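Local atomic coordinates of prokaryotic transcription elongation factor GreA/GreB (Nitrosomonas europaea, PDB entry 2PN0), a protein that probably binds RNA polymerase and acts as a transcription elongation factor of the GreA/GreB family. Residues Phe65-Ser70 with Leu120-Val125. Residues are numbered along the deposited sequence; the frame is centred on the assembly and turned at random. Where two conformers were deposited one is given.
Sequences FRVESS and LRVRIV
R66 and R123 form an antiparallel hydrogen-bonded pair. R66 N donates to R123 O at 2.9 Å, and R123 N returns a bond to R66 O. A third backbone bond follows where strand 62-67 ends: E68 N donates to R121 O at 2.9 Å, an almost straight bond (174° at the hydrogen). Two CA-H...O contacts run alongside these bonds, from F65 CA to R123 O and from V122 CA to R66 O.

The apolar contacts lie on the face that carries F65, V67, V122 and I124. F65 CG lies anti to its carbonyl carbon (chi1 -62°), which starts the ring off beside the backbone N. F65 CD1 lies 3.5 Å from V122 CG2. F65 CE1 meets I124 CG1 at 3.8 Å, the two side chains lying side by side. F74 meets the same ring from outside the pair. An alanine in place of F65 would probably open a gap beside V122 CG2 and I124 CG1 and leave F74 without its ring partner. V67 CG1 touches L120 CD1 at 3.7 Å and also V122 CG1.

The pair joins an outer and the central strand of a three-stranded antiparallel sheet, 62-67, 119-128 and 109-113, in the C-terminal GreA/GreB region, which belongs to the FKBP clan.

R66 and R123 point to the other face. The R66 guanidinium has V125 CG1 over one face, 3.3 Å above the plane and toward the rim. R123 NE pairs with E109. Near the strand end, E68 CG packs on R121 CB at 3.8 Å. E68 OE2 stays 4.4 Å from R121 NE, too far for a salt bridge. R121 instead pairs with E109 and E111 on strand 109-113.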
loop_
_atom_site.group_PDB
_atom_site.type_symbol
_atom_site.label_atom_id
_atom_site.label_comp_id
_atom_site.label_asym_id
_atom_site.label_seq_id
_atom_site.Cartn_x
_atom_site.Cartn_y
_atom_site.Cartn_z
ATOM N N PHE A 65 1.429 -13.101 -7.305
ATOM C CA PHE A 65 2.792 -12.600 -7.307
ATOM C C PHE A 65 3.752 -13.639 -6.800
ATOM O O PHE A 65 3.402 -14.415 -5.899
ATOM C CB PHE A 65 2.945 -11.451 -6.300
ATOM C CG PHE A 65 2.112 -10.252 -6.594
ATOM C CD1 PHE A 65 2.590 -9.245 -7.441
ATOM C CD2 PHE A 65 0.851 -10.113 -5.994
ATOM C CE1 PHE A 65 1.836 -8.108 -7.701
ATOM C CE2 PHE A 65 0.045 -8.972 -6.264
ATOM C CZ PHE A 65 0.563 -7.967 -7.101
ATOM N N ARG A 66 4.977 -13.651 -7.336
ATOM C CA ARG A 66 6.060 -14.425 -6.728
ATOM C C ARG A 66 7.138 -13.459 -6.236
ATOM O O ARG A 66 7.529 -12.538 -6.964
ATOM C CB ARG A 66 6.674 -15.457 -7.684
ATOM C CG ARG A 66 7.555 -16.492 -6.953
ATOM C CD ARG A 66 8.304 -17.470 -7.869
ATOM N NE ARG A 66 7.413 -18.306 -8.685
ATOM C CZ ARG A 66 7.161 -18.092 -9.979
ATOM N NH1 ARG A 66 7.724 -17.056 -10.612
ATOM N NH2 ARG A 66 6.337 -18.903 -10.643
ATOM N N VAL A 67 7.587 -13.661 -5.004
ATOM C CA VAL A 67 8.670 -12.846 -4.474
ATOM C C VAL A 67 9.967 -13.352 -5.086
ATOM O O VAL A 67 10.213 -14.573 -5.164
ATOM C CB VAL A 67 8.736 -12.890 -2.935
ATOM C CG1 VAL A 67 7.395 -12.470 -2.331
ATOM C CG2 VAL A 67 9.089 -14.254 -2.479
ATOM N N GLU A 68 10.819 -12.443 -5.546
ATOM C CA GLU A 68 12.063 -12.951 -6.121
ATOM C C GLU A 68 13.001 -13.673 -5.141
ATOM O O GLU A 68 13.496 -14.750 -5.492
ATOM C CB GLU A 68 12.769 -11.968 -7.070
ATOM C CG GLU A 68 13.301 -10.690 -6.465
ATOM C CD GLU A 68 14.599 -10.276 -7.127
ATOM O OE1 GLU A 68 15.580 -10.158 -6.389
ATOM O OE2 GLU A 68 14.670 -10.107 -8.370
ATOM N N SER A 69 13.203 -13.154 -3.914
ATOM C CA SER A 69 14.142 -13.804 -2.934
ATOM C C SER A 69 13.760 -15.203 -2.443
ATOM O O SER A 69 14.645 -16.031 -2.162
ATOM C CB SER A 69 14.383 -12.923 -1.699
ATOM O OG SER A 69 13.216 -12.837 -0.896
ATOM N N SER A 70 12.454 -15.463 -2.308
ATOM C CA SER A 70 12.015 -16.704 -1.659
ATOM C C SER A 70 11.127 -17.623 -2.489
ATOM O O SER A 70 10.931 -18.781 -2.111
ATOM C CB SER A 70 11.356 -16.408 -0.306
ATOM O OG SER A 70 10.082 -15.838 -0.489
ATOM N N LEU A 120 10.829 -5.516 -1.129
ATOM C CA LEU A 120 10.217 -6.747 -1.569
ATOM C C LEU A 120 10.001 -6.558 -3.055
ATOM O O LEU A 120 9.193 -5.718 -3.477
ATOM C CB LEU A 120 8.873 -6.947 -0.882
ATOM C CG LEU A 120 8.142 -8.200 -1.362
ATOM C CD1 LEU A 120 8.961 -9.460 -0.967
ATOM C CD2 LEU A 120 6.782 -8.237 -0.768
ATOM N N ARG A 121 10.713 -7.333 -3.864
ATOM C CA ARG A 121 10.522 -7.259 -5.311
ATOM C C ARG A 121 9.751 -8.508 -5.830
ATOM O O ARG A 121 10.159 -9.655 -5.569
ATOM C CB ARG A 121 11.866 -7.147 -6.049
ATOM C CG ARG A 121 11.679 -6.925 -7.575
ATOM C CD ARG A 121 13.018 -6.528 -8.217
ATOM N NE ARG A 121 12.896 -6.272 -9.650
ATOM C CZ ARG A 121 12.399 -5.158 -10.198
ATOM N NH1 ARG A 121 11.948 -4.152 -9.442
ATOM N NH2 ARG A 121 12.309 -5.075 -11.533
ATOM N N VAL A 122 8.661 -8.277 -6.544
ATOM C CA VAL A 122 7.745 -9.364 -6.914
ATOM C C VAL A 122 7.467 -9.318 -8.407
ATOM O O VAL A 122 7.559 -8.253 -9.027
ATOM C CB VAL A 122 6.407 -9.302 -6.145
ATOM C CG1 VAL A 122 6.643 -9.549 -4.627
ATOM C CG2 VAL A 122 5.659 -7.923 -6.359
ATOM N N ARG A 123 7.129 -10.484 -8.973
ATOM C CA ARG A 123 6.705 -10.516 -10.353
ATOM C C ARG A 123 5.276 -10.993 -10.403
ATOM O O ARG A 123 4.899 -11.891 -9.661
ATOM C CB ARG A 123 7.587 -11.502 -11.142
ATOM C CG ARG A 123 7.209 -11.641 -12.617
ATOM C CD ARG A 123 8.003 -12.810 -13.243
ATOM N NE ARG A 123 9.441 -12.538 -13.217
ATOM C CZ ARG A 123 10.372 -13.427 -13.569
ATOM N NH1 ARG A 123 10.000 -14.656 -13.944
ATOM N NH2 ARG A 123 11.670 -13.102 -13.532
ATOM N N ILE A 124 4.495 -10.421 -11.310
ATOM C CA ILE A 124 3.140 -10.885 -11.495
ATOM C C ILE A 124 3.169 -12.181 -12.275
ATOM O O ILE A 124 3.588 -12.207 -13.442
ATOM C CB ILE A 124 2.271 -9.853 -12.251
ATOM C CG1 ILE A 124 2.132 -8.545 -11.419
ATOM C CG2 ILE A 124 0.891 -10.493 -12.610
ATOM C CD1 ILE A 124 1.490 -7.394 -12.153
ATOM N N VAL A 125 2.748 -13.262 -11.617
ATOM C CA VAL A 125 2.835 -14.589 -12.216
ATOM C C VAL A 125 1.560 -14.946 -13.000
ATOM O O VAL A 125 1.625 -15.696 -14.010
ATOM C CB VAL A 125 3.261 -15.696 -11.191
ATOM C CG1 VAL A 125 4.637 -15.415 -10.659
ATOM C CG2 VAL A 125 2.312 -15.821 -10.083
#